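Side-chain contacts in 70 KDA protein (Xanthomonas sp., PDB 4B2N), which cleaves rubber oxidatively as a processive dihaem c oxygenase, in a fold probably related to bacterial cytochrome c peroxidases: residues A[294-299]-A[505-510]; A[513-518]-A[522-527]; A[558-561]-A[566-569]; A[629-632]-A[637-640]. All coordinates share one frame; numbering follows the deposited sequence.

Contact 1. Residues A[294-299]-A[505-510]; sequences RAFKTR and PLYGAW. With HEC (heme c), chain C.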
# COMPACT_ATOMS: atom_id res chain seq x y z
N ARG A 294 -2.32 5.67 -8.85
CA ARG A 294 -1.99 6.79 -8.05
C ARG A 294 -2.46 8.10 -8.67
O ARG A 294 -2.76 9.02 -7.95
CB ARG A 294 -0.45 6.84 -7.87
CG ARG A 294 0.03 7.97 -6.95
CD ARG A 294 0.42 7.43 -5.58
NE ARG A 294 -0.81 7.03 -4.87
CZ ARG A 294 -1.62 7.91 -4.28
NH1 ARG A 294 -1.28 9.19 -4.29
NH2 ARG A 294 -2.74 7.50 -3.63
N ALA A 295 -2.50 8.14 -10.00
CA ALA A 295 -2.71 9.37 -10.78
C ALA A 295 -4.16 9.81 -10.65
O ALA A 295 -4.54 10.87 -11.17
CB ALA A 295 -2.41 9.09 -12.28
N PHE A 296 -5.00 8.95 -10.05
CA PHE A 296 -6.43 9.24 -9.92
C PHE A 296 -6.90 9.46 -8.49
O PHE A 296 -8.08 9.79 -8.20
CB PHE A 296 -7.26 8.14 -10.63
CG PHE A 296 -7.05 8.15 -12.10
CD1 PHE A 296 -7.79 9.00 -12.90
CD2 PHE A 296 -6.08 7.35 -12.68
CE1 PHE A 296 -7.58 9.05 -14.30
CE2 PHE A 296 -5.86 7.37 -14.05
CZ PHE A 296 -6.62 8.21 -14.85
N LYS A 297 -5.97 9.35 -7.58
CA LYS A 297 -6.34 9.39 -6.17
C LYS A 297 -5.90 10.68 -5.54
O LYS A 297 -4.70 10.96 -5.43
CB LYS A 297 -5.74 8.16 -5.46
CG LYS A 297 -6.38 6.90 -6.02
CD LYS A 297 -5.68 5.60 -5.57
CE LYS A 297 -6.26 5.17 -4.20
NZ LYS A 297 -5.60 3.85 -3.79
N THR A 298 -6.87 11.49 -5.13
CA THR A 298 -6.59 12.74 -4.39
C THR A 298 -5.95 12.54 -3.05
O THR A 298 -5.21 13.45 -2.58
CB THR A 298 -7.90 13.57 -4.21
OG1 THR A 298 -8.82 12.76 -3.45
CG2 THR A 298 -8.52 13.94 -5.60
N ARG A 299 -6.09 11.32 -2.47
CA ARG A 299 -5.54 11.07 -1.13
C ARG A 299 -4.59 9.88 -1.14
O ARG A 299 -4.64 9.04 -2.04
CB ARG A 299 -6.65 10.75 -0.10
CG ARG A 299 -7.84 11.70 -0.13
CD ARG A 299 -7.45 13.14 0.22
NE ARG A 299 -7.06 13.27 1.63
CZ ARG A 299 -6.65 14.37 2.23
NH1 ARG A 299 -6.50 15.51 1.56
NH2 ARG A 299 -6.36 14.32 3.55
N PRO A 505 -9.90 3.64 -7.28
CA PRO A 505 -10.08 3.47 -8.73
C PRO A 505 -10.23 1.99 -9.10
O PRO A 505 -9.51 1.07 -8.54
CB PRO A 505 -8.74 4.05 -9.34
CG PRO A 505 -8.24 5.03 -8.26
CD PRO A 505 -8.60 4.30 -6.97
N LEU A 506 -11.13 1.76 -10.04
CA LEU A 506 -11.31 0.42 -10.61
C LEU A 506 -10.55 0.19 -11.90
O LEU A 506 -10.54 -0.92 -12.40
CB LEU A 506 -12.78 0.01 -10.76
CG LEU A 506 -13.63 0.22 -9.50
CD1 LEU A 506 -15.06 -0.24 -9.74
CD2 LEU A 506 -13.09 -0.65 -8.37
N TYR A 507 -9.82 1.21 -12.40
CA TYR A 507 -8.85 1.00 -13.44
C TYR A 507 -7.90 -0.08 -12.96
O TYR A 507 -7.27 0.08 -11.95
CB TYR A 507 -8.03 2.28 -13.66
CG TYR A 507 -8.82 3.45 -14.29
CD1 TYR A 507 -9.64 3.26 -15.42
CD2 TYR A 507 -8.66 4.71 -13.78
CE1 TYR A 507 -10.32 4.34 -16.00
CE2 TYR A 507 -9.33 5.81 -14.32
CZ TYR A 507 -10.12 5.63 -15.48
OH TYR A 507 -10.75 6.73 -16.05
N GLY A 508 -7.74 -1.16 -13.71
CA GLY A 508 -6.65 -2.11 -13.31
C GLY A 508 -7.20 -3.14 -12.34
O GLY A 508 -6.59 -4.18 -12.11
N ALA A 509 -8.39 -2.90 -11.78
CA ALA A 509 -8.88 -3.75 -10.70
C ALA A 509 -9.12 -5.17 -11.18
O ALA A 509 -9.15 -6.10 -10.40
CB ALA A 509 -10.18 -3.20 -10.14
N TRP A 510 -9.33 -5.35 -12.48
CA TRP A 510 -9.40 -6.70 -13.04
C TRP A 510 -8.28 -7.62 -12.60
O TRP A 510 -8.45 -8.86 -12.43
CB TRP A 510 -9.48 -6.55 -14.59
CG TRP A 510 -8.15 -6.26 -15.32
CD1 TRP A 510 -7.69 -5.03 -15.84
CD2 TRP A 510 -7.04 -7.18 -15.55
NE1 TRP A 510 -6.46 -5.14 -16.41
CE2 TRP A 510 -5.99 -6.40 -16.26
CE3 TRP A 510 -6.83 -8.54 -15.33
CZ2 TRP A 510 -4.83 -6.94 -16.69
CZ3 TRP A 510 -5.59 -9.07 -15.74
CH2 TRP A 510 -4.64 -8.29 -16.42
FE HEC C . 3.66 1.32 0.72
CHA HEC C . 0.48 2.74 1.04
CHB HEC C . 4.66 4.02 -1.30
CHC HEC C . 7.05 0.37 0.92
CHD HEC C . 2.61 -1.55 2.12
NA HEC C . 2.84 2.97 0.07
C1A HEC C . 1.47 3.33 0.14
C2A HEC C . 1.11 4.44 -0.72
C3A HEC C . 2.29 4.85 -1.40
C4A HEC C . 3.32 3.92 -0.92
CMA HEC C . 2.42 5.94 -2.45
CAA HEC C . -0.27 5.12 -0.91
CBA HEC C . -1.06 4.22 -1.87
CGA HEC C . -2.50 4.66 -2.02
O1A HEC C . -3.22 4.97 -1.01
O2A HEC C . -2.92 4.59 -3.18
NB HEC C . 5.43 2.11 0.06
C1B HEC C . 5.66 3.11 -0.80
C2B HEC C . 7.05 3.36 -1.13
C3B HEC C . 7.74 2.32 -0.47
C4B HEC C . 6.67 1.57 0.17
CMB HEC C . 7.47 4.50 -1.98
CAB HEC C . 9.22 2.06 -0.37
CBB HEC C . 9.96 3.07 0.29
NC HEC C . 4.71 -0.24 1.34
C1C HEC C . 6.06 -0.55 1.43
C2C HEC C . 6.32 -1.91 1.95
C3C HEC C . 4.98 -2.43 2.32
C4C HEC C . 4.04 -1.38 1.95
CMC HEC C . 7.71 -2.50 2.13
CAC HEC C . 4.63 -3.74 2.96
CBC HEC C . 5.45 -4.21 3.99
ND HEC C . 1.86 0.73 1.46
C1D HEC C . 1.63 -0.47 2.00
C2D HEC C . 0.29 -0.66 2.42
C3D HEC C . -0.32 0.59 2.12
C4D HEC C . 0.75 1.40 1.54
CMD HEC C . -0.39 -1.84 3.04
CAD HEC C . -1.72 0.95 2.49
CBD HEC C . -1.49 1.31 4.01
CGD HEC C . -2.82 1.60 4.66
O1D HEC C . -3.38 0.75 5.40
O2D HEC C . -3.37 2.71 4.33
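This is a buried apolar contact between two loops distant in sequence, F296 and K297 meeting P505 and Y507, and it sits between the two haem sites of the chain. F296 and Y507 form an edge-to-face aromatic pair, with centroids 4.7 Å apart and planes at 55°. One corner of the tyrosine does the touching: CE2 of Y507 lies over the middle of the F296 ring, 3.7 Å from F296 CZ and almost equally far from the other ring carbons. A chi1 of -66° sends the F296 ring toward Y507, and chi2 of -85° sets how its face is turned. F296 CB rests 4.0 Å from P505 CG. Beside it the K297 chain crosses the proline ring at about a right angle and packs tightly, K297 CG being 3.5 Å from P505 CG. P505 is followed by a type II beta turn from L506 to A509, with G508 at its third position. The packed lysine methylenes lead to a charged end. K297 NZ donates to O2A of the chain C haem c at 2.8 Å, and R294 NH2 reaches the same oxygen at 3.0 Å. R294 NH2 also gives a nearly straight bond to R299 O, 2.9 Å long, and both of its acceptors lie in the guanidinium plane, which fixes the rotation of that group. R432, T286, F301 and W302 also hydrogen-bond to this haem.

Contact 2. Residues A[513-518]-A[522-527]; sequences APYFHN and PNLWGV. With HEC (heme c), chain D.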
# COMPACT_ATOMS: atom_id res chain seq x y z
N ALA A 513 -6.90 -8.83 -7.68
CA ALA A 513 -7.50 -9.63 -6.61
C ALA A 513 -6.35 -10.13 -5.63
O ALA A 513 -5.20 -10.28 -6.04
CB ALA A 513 -8.27 -10.81 -7.24
N PRO A 514 -6.66 -10.37 -4.34
CA PRO A 514 -7.99 -10.21 -3.72
C PRO A 514 -8.31 -8.75 -3.31
O PRO A 514 -7.44 -7.84 -3.37
CB PRO A 514 -7.87 -11.09 -2.48
CG PRO A 514 -6.39 -11.02 -2.06
CD PRO A 514 -5.66 -10.93 -3.38
N TYR A 515 -9.59 -8.51 -2.97
CA TYR A 515 -10.10 -7.16 -2.86
C TYR A 515 -10.38 -6.69 -1.39
O TYR A 515 -10.46 -7.53 -0.46
CB TYR A 515 -11.40 -7.05 -3.71
CG TYR A 515 -11.09 -7.36 -5.16
CD1 TYR A 515 -10.36 -6.45 -5.93
CD2 TYR A 515 -11.47 -8.58 -5.73
CE1 TYR A 515 -10.05 -6.76 -7.26
CE2 TYR A 515 -11.19 -8.89 -7.06
CZ TYR A 515 -10.46 -7.94 -7.82
OH TYR A 515 -10.08 -8.16 -9.10
N PHE A 516 -10.66 -5.39 -1.24
CA PHE A 516 -10.82 -4.69 -0.00
C PHE A 516 -9.48 -4.47 0.67
O PHE A 516 -8.49 -5.11 0.33
CB PHE A 516 -11.81 -5.36 0.98
CG PHE A 516 -13.19 -5.49 0.42
CD1 PHE A 516 -13.62 -4.65 -0.60
CD2 PHE A 516 -14.07 -6.44 0.94
CE1 PHE A 516 -14.91 -4.75 -1.13
CE2 PHE A 516 -15.37 -6.57 0.44
CZ PHE A 516 -15.78 -5.71 -0.60
N HIS A 517 -9.48 -3.57 1.63
CA HIS A 517 -8.22 -3.10 2.24
C HIS A 517 -7.47 -4.19 2.94
O HIS A 517 -6.32 -4.01 3.22
CB HIS A 517 -8.49 -1.93 3.15
CG HIS A 517 -9.29 -2.29 4.37
ND1 HIS A 517 -10.69 -2.32 4.40
CD2 HIS A 517 -8.87 -2.62 5.64
CE1 HIS A 517 -11.09 -2.65 5.65
NE2 HIS A 517 -9.97 -2.84 6.40
N ASN A 518 -8.13 -5.31 3.27
CA ASN A 518 -7.43 -6.43 3.92
C ASN A 518 -7.19 -7.67 2.99
O ASN A 518 -6.82 -8.75 3.47
CB ASN A 518 -8.18 -6.88 5.20
CG ASN A 518 -9.64 -7.31 4.90
OD1 ASN A 518 -10.06 -7.28 3.75
ND2 ASN A 518 -10.43 -7.54 5.95
N PRO A 522 -11.73 -13.01 -2.68
CA PRO A 522 -10.79 -13.44 -3.72
C PRO A 522 -11.19 -13.06 -5.12
O PRO A 522 -10.36 -13.11 -6.00
CB PRO A 522 -10.83 -14.97 -3.61
CG PRO A 522 -12.23 -15.25 -3.09
CD PRO A 522 -12.47 -14.14 -2.08
N ASN A 523 -12.46 -12.69 -5.35
CA ASN A 523 -12.82 -12.30 -6.72
C ASN A 523 -13.85 -11.19 -6.78
O ASN A 523 -14.46 -10.83 -5.77
CB ASN A 523 -13.20 -13.51 -7.63
CG ASN A 523 -14.39 -14.31 -7.11
OD1 ASN A 523 -14.52 -15.58 -7.34
ND2 ASN A 523 -15.27 -13.63 -6.43
N LEU A 524 -14.01 -10.62 -7.95
CA LEU A 524 -14.88 -9.48 -8.09
C LEU A 524 -16.33 -9.85 -7.93
O LEU A 524 -17.15 -9.08 -7.31
CB LEU A 524 -14.63 -8.81 -9.44
CG LEU A 524 -14.51 -7.32 -9.20
CD1 LEU A 524 -13.37 -6.76 -10.00
CD2 LEU A 524 -15.86 -6.64 -9.50
N TRP A 525 -16.68 -11.01 -8.49
CA TRP A 525 -18.00 -11.62 -8.20
C TRP A 525 -18.37 -11.50 -6.71
O TRP A 525 -19.47 -11.09 -6.36
CB TRP A 525 -17.98 -13.07 -8.66
CG TRP A 525 -19.30 -13.73 -8.46
CD1 TRP A 525 -19.67 -14.60 -7.44
CD2 TRP A 525 -20.49 -13.57 -9.30
NE1 TRP A 525 -21.00 -14.98 -7.60
CE2 TRP A 525 -21.54 -14.39 -8.70
CE3 TRP A 525 -20.78 -12.84 -10.44
CZ2 TRP A 525 -22.82 -14.47 -9.25
CZ3 TRP A 525 -22.08 -12.93 -10.99
CH2 TRP A 525 -23.07 -13.72 -10.40
N GLY A 526 -17.43 -11.82 -5.82
CA GLY A 526 -17.65 -11.80 -4.38
C GLY A 526 -17.92 -10.42 -3.82
O GLY A 526 -18.76 -10.23 -2.94
N VAL A 527 -17.20 -9.43 -4.31
CA VAL A 527 -17.49 -8.04 -3.99
C VAL A 527 -18.94 -7.77 -4.39
O VAL A 527 -19.66 -7.10 -3.65
CB VAL A 527 -16.51 -7.13 -4.74
CG1 VAL A 527 -16.88 -5.67 -4.54
CG2 VAL A 527 -15.07 -7.43 -4.28
FE HEC D . -17.15 -0.41 -4.21
CHA HEC D . -14.24 -1.52 -2.72
CHB HEC D . -16.49 -2.33 -7.14
CHC HEC D . -20.25 0.27 -5.49
CHD HEC D . -17.30 2.21 -2.02
NA HEC D . -15.62 -1.56 -4.84
C1A HEC D . -14.56 -2.04 -4.03
C2A HEC D . -13.75 -3.03 -4.74
C3A HEC D . -14.40 -3.26 -6.04
C4A HEC D . -15.57 -2.40 -6.03
CMA HEC D . -13.91 -4.19 -7.13
CAA HEC D . -12.42 -3.64 -4.30
CBA HEC D . -11.41 -2.51 -4.74
CGA HEC D . -10.01 -2.79 -4.17
O1A HEC D . -9.90 -3.75 -3.36
O2A HEC D . -8.95 -2.15 -4.52
NB HEC D . -18.17 -0.98 -6.03
C1B HEC D . -17.80 -1.71 -7.08
C2B HEC D . -18.80 -1.86 -8.14
C3B HEC D . -19.94 -1.09 -7.62
C4B HEC D . -19.44 -0.60 -6.34
CMB HEC D . -18.63 -2.62 -9.44
CAB HEC D . -21.31 -0.89 -8.23
CBB HEC D . -22.08 -2.06 -8.29
NC HEC D . -18.44 1.02 -3.94
C1C HEC D . -19.77 1.10 -4.42
C2C HEC D . -20.61 2.11 -3.79
C3C HEC D . -19.74 2.68 -2.79
C4C HEC D . -18.46 1.93 -2.84
CMC HEC D . -22.05 2.49 -4.11
CAC HEC D . -20.15 3.77 -1.84
CBC HEC D . -21.25 3.75 -1.06
ND HEC D . -15.98 0.26 -2.76
C1D HEC D . -16.18 1.26 -1.90
C2D HEC D . -15.21 1.47 -0.84
C3D HEC D . -14.30 0.36 -1.03
C4D HEC D . -14.87 -0.32 -2.19
CMD HEC D . -15.17 2.54 0.21
CAD HEC D . -13.06 0.04 -0.22
CBD HEC D . -13.53 -1.01 0.80
CGD HEC D . -12.40 -1.49 1.68
O1D HEC D . -12.49 -1.47 2.92
O2D HEC D . -11.41 -1.87 1.09
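Between P514 and P522 the backbone doubles back until their CA atoms are 4.3 Å apart, with a cis peptide before P514 and helix 524-528 starting just beyond N523, its N-cap residue. Y515 carries most of the contact. Its ring edge meets the backbone of N523, with Y515 CE2 3.5 Å from N523 C, while its CB packs 3.7 Å from V527 CG2. Near the phenol end, Y515 OH lies 3.7 Å from L524 CD1, and its polar partner is the carbonyl of A509. F516 runs past V527 in the opposite direction, its CE1 4.0 Å from V527 CG1.

The two methyls of V527 divide the work: CG2 faces Y515, and CG1, anti to the backbone N (chi1 174°), reaches the chain D haem c at C3A, 3.8 Å away. The first segment engages both propionates of this haem. F516 N donates to O1A at 2.8 Å, and H517 ND1 bonds to O1D, near the imidazole plane, at a modelled 2.5 Å that is suspiciously short and doubtful in detail; T428 adds a further bond to the haem. The contact thus builds one wall of the second haem pocket. L524 and W525 lean on helix 649-660, P514 and P522 touch W537 of strand 536-538, and the backbone of P522 is hydrogen-bonded to W567 of strand 566-567.

Contact 3. Residues A[558-561]-A[566-569]; sequences ASYD and GWKY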
# COMPACT_ATOMS: atom_id res chain seq x y z
N ALA A 558 -3.35 -19.64 -15.26
CA ALA A 558 -4.23 -20.81 -14.94
C ALA A 558 -4.80 -20.74 -13.52
O ALA A 558 -5.84 -21.34 -13.25
CB ALA A 558 -3.51 -22.13 -15.14
N SER A 559 -4.16 -19.97 -12.65
CA SER A 559 -4.59 -19.77 -11.28
C SER A 559 -5.54 -18.64 -11.14
O SER A 559 -6.14 -18.51 -10.10
CB SER A 559 -3.43 -19.52 -10.35
OG SER A 559 -2.63 -20.72 -10.34
N TYR A 560 -5.66 -17.83 -12.19
CA TYR A 560 -6.57 -16.69 -12.19
C TYR A 560 -7.89 -17.12 -12.78
O TYR A 560 -7.91 -18.08 -13.58
CB TYR A 560 -5.92 -15.48 -12.88
CG TYR A 560 -6.37 -14.14 -12.27
CD1 TYR A 560 -5.91 -13.76 -11.02
CD2 TYR A 560 -7.25 -13.32 -12.91
CE1 TYR A 560 -6.26 -12.57 -10.44
CE2 TYR A 560 -7.60 -12.09 -12.34
CZ TYR A 560 -7.14 -11.74 -11.11
OH TYR A 560 -7.48 -10.57 -10.57
N ASP A 561 -8.97 -16.50 -12.29
CA ASP A 561 -10.37 -16.77 -12.70
C ASP A 561 -10.77 -15.66 -13.65
O ASP A 561 -11.04 -14.53 -13.21
CB ASP A 561 -11.28 -16.77 -11.48
CG ASP A 561 -12.74 -17.17 -11.82
OD1 ASP A 561 -13.10 -17.02 -13.00
OD2 ASP A 561 -13.47 -17.62 -10.90
N GLY A 566 -10.60 -12.78 -10.51
CA GLY A 566 -9.90 -12.97 -9.24
C GLY A 566 -9.15 -14.29 -9.19
O GLY A 566 -9.03 -14.96 -10.23
N TRP A 567 -8.65 -14.68 -8.00
CA TRP A 567 -7.95 -15.98 -7.83
C TRP A 567 -8.96 -17.10 -7.89
O TRP A 567 -10.04 -16.99 -7.36
CB TRP A 567 -7.13 -16.02 -6.52
CG TRP A 567 -6.06 -14.98 -6.67
CD1 TRP A 567 -6.01 -13.68 -6.12
CD2 TRP A 567 -4.90 -15.10 -7.54
NE1 TRP A 567 -4.91 -13.00 -6.63
CE2 TRP A 567 -4.19 -13.83 -7.46
CE3 TRP A 567 -4.41 -16.11 -8.39
CZ2 TRP A 567 -3.00 -13.60 -8.18
CZ3 TRP A 567 -3.23 -15.89 -9.08
CH2 TRP A 567 -2.53 -14.63 -8.99
N LYS A 568 -8.57 -18.17 -8.54
CA LYS A 568 -9.27 -19.44 -8.30
C LYS A 568 -9.03 -19.78 -6.82
O LYS A 568 -7.99 -19.45 -6.24
CB LYS A 568 -8.73 -20.53 -9.24
CG LYS A 568 -9.10 -20.30 -10.67
CD LYS A 568 -8.64 -21.42 -11.58
CE LYS A 568 -9.35 -21.39 -12.91
NZ LYS A 568 -8.46 -22.18 -13.81
N TYR A 569 -10.00 -20.39 -6.16
CA TYR A 569 -9.71 -20.73 -4.76
C TYR A 569 -10.48 -22.00 -4.48
O TYR A 569 -11.42 -22.38 -5.24
CB TYR A 569 -10.17 -19.61 -3.80
CG TYR A 569 -11.66 -19.35 -3.89
CD1 TYR A 569 -12.54 -20.10 -3.11
CD2 TYR A 569 -12.17 -18.35 -4.73
CE1 TYR A 569 -13.89 -19.92 -3.20
CE2 TYR A 569 -13.52 -18.14 -4.81
CZ TYR A 569 -14.36 -18.94 -4.02
OH TYR A 569 -15.68 -18.79 -4.00
O HOH W 1 -7.74 -19.86 -15.73
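Y560 and G566 meet in a short antiparallel beta hairpin, strand 560-561 against strand 566-567, whose backbone groups are largely paired with one another. D561 and G566 form the hydrogen-bonded pair: D561 N donates to G566 O at 2.6 Å and G566 N to D561 O at 3.2 Å. Two residues along, K568 N donates to S559 O at 2.9 Å. The K568 side chain, extended beyond CG, runs along the first segment until NZ reaches A558 O at 2.8 Å; a water accepts from NZ and also lies 2.8 Å from Y560 O, to which it probably donates.

Although the side chains of the non-hydrogen-bonded pair Y560 and W567 set off in diverging directions, their rings meet in a T-shaped stack with planes at 85°, Y560 CD1 standing over the tryptophan six-membered ring. The face of the tyrosine ring is turned to G566, whose CA makes a CH-pi contact at 4.0 Å from the ring centroid. Remaining polar ends find partners beyond the hairpin: Y560 OH with W510 O, W567 NE1 with A513 O, S559 OG with D554, and D561 OD1 with the backbone N atoms of Q563 and K564 in the turn. R539 makes a cation-pi contact with W567. The hairpin therefore lies alongside the loop leading into helix 524-528, with L199 touching both aromatic rings and P540 meeting S559.

Contact 4. Residues A[629-632]-A[637-640]; sequences YNSY and DNGG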
# COMPACT_ATOMS: atom_id res chain seq x y z
N TYR A 629 -6.15 -17.92 3.21
CA TYR A 629 -6.70 -16.70 3.80
C TYR A 629 -7.77 -17.09 4.83
O TYR A 629 -8.74 -17.78 4.49
CB TYR A 629 -7.34 -15.78 2.77
CG TYR A 629 -7.72 -14.45 3.45
CD1 TYR A 629 -6.78 -13.40 3.57
CD2 TYR A 629 -8.99 -14.27 4.00
CE1 TYR A 629 -7.12 -12.22 4.21
CE2 TYR A 629 -9.33 -13.07 4.64
CZ TYR A 629 -8.41 -12.06 4.72
OH TYR A 629 -8.75 -10.89 5.36
N ASN A 630 -7.63 -16.54 6.03
CA ASN A 630 -8.56 -16.78 7.11
C ASN A 630 -9.26 -15.47 7.55
O ASN A 630 -8.66 -14.63 8.26
CB ASN A 630 -7.85 -17.39 8.30
CG ASN A 630 -8.85 -17.81 9.41
OD1 ASN A 630 -10.05 -17.44 9.38
ND2 ASN A 630 -8.37 -18.59 10.36
N SER A 631 -10.52 -15.34 7.15
CA SER A 631 -11.34 -14.14 7.48
C SER A 631 -11.61 -13.89 8.98
O SER A 631 -12.05 -12.81 9.36
CB SER A 631 -12.72 -14.22 6.79
OG SER A 631 -12.60 -13.85 5.47
N TYR A 632 -11.45 -14.93 9.80
CA TYR A 632 -11.64 -14.86 11.25
C TYR A 632 -10.48 -14.24 12.06
O TYR A 632 -10.68 -13.87 13.19
CB TYR A 632 -12.01 -16.25 11.80
CG TYR A 632 -13.31 -16.69 11.26
CD1 TYR A 632 -14.44 -15.92 11.50
CD2 TYR A 632 -13.43 -17.82 10.44
CE1 TYR A 632 -15.67 -16.29 11.02
CE2 TYR A 632 -14.68 -18.20 9.94
CZ TYR A 632 -15.79 -17.42 10.24
OH TYR A 632 -17.04 -17.72 9.76
N ASP A 637 -11.85 -9.57 8.51
CA ASP A 637 -13.26 -9.89 8.15
C ASP A 637 -13.50 -9.59 6.67
O ASP A 637 -12.89 -8.67 6.09
CB ASP A 637 -14.25 -9.06 9.03
CG ASP A 637 -15.69 -9.42 8.75
OD1 ASP A 637 -16.03 -10.52 9.14
OD2 ASP A 637 -16.47 -8.64 8.15
N ASN A 638 -14.42 -10.36 6.04
CA ASN A 638 -14.63 -10.24 4.62
C ASN A 638 -15.99 -9.61 4.37
O ASN A 638 -16.48 -9.67 3.25
CB ASN A 638 -14.52 -11.62 3.92
CG ASN A 638 -15.64 -12.56 4.34
OD1 ASN A 638 -16.22 -12.36 5.40
ND2 ASN A 638 -15.94 -13.56 3.53
N GLY A 639 -16.58 -9.01 5.40
CA GLY A 639 -17.99 -8.51 5.32
C GLY A 639 -17.98 -7.11 4.79
O GLY A 639 -16.92 -6.51 4.62
N GLY A 640 -19.16 -6.54 4.54
CA GLY A 640 -19.18 -5.14 4.08
C GLY A 640 -19.36 -4.95 2.58
O GLY A 640 -19.46 -5.91 1.80
O HOH W 2 -14.93 -12.78 8.95
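D637 opens the second segment by facing the carbonyl of S631, its CA making a CA-H...O contact of 3.4 Å with S631 O. The backbone N of D637 is close to the same oxygen, but at a poor angle, and it donates instead to D429. A water completes the link, giving one proton to S631 O at 2.9 Å and the other to D637 OD1. The second carboxylate oxygen turns back on its own segment: OD2 accepts from G639 N at 2.8 Å, from above the carboxylate plane, in an Asx turn.

N638 follows, its backbone placing CB 3.3 Å from S631 OG. Its amide carbon CG lies 3.5 Å from S631 OG, and N638 OD1 is bonded to K535 NZ, while S631 OG makes a weak bond to K535 O. G639 and G640 then lead toward H641, the axial ligand of the second haem iron. On the first segment N630 forms another Asx turn, OD1 accepting from Y632 N at 2.9 Å.

Direct contact is limited to the S631 OG packing and the weak CA-H...O contact, with the water bridge as the polar link. The stronger polar bonds go to residues outside the pair, which implies that the mutual position of the two segments depends on their surroundings as much as on each other.

Along the chain the contacts close in series, contact 1 joining segments some 206 residues apart and the other three being local. Contact 2 is the hub: its centre lies about 15 Å from that of contact 1, 12 Å from contact 3 and 10 Å from contact 4, and it touches all three. Contact 1 also touches contact 3 through W510 and Y560, whereas contact 4 touches neither. Strand 629-630 of contact 4 belongs to the three-stranded sheet with 536-538 and 570-571, and the hairpin of contact 3 is a separate sheet. Contact 1 holds one propionate of the chain C haem and contact 2 engages both of the chain D haem, so residues 505-527 connect the two sites.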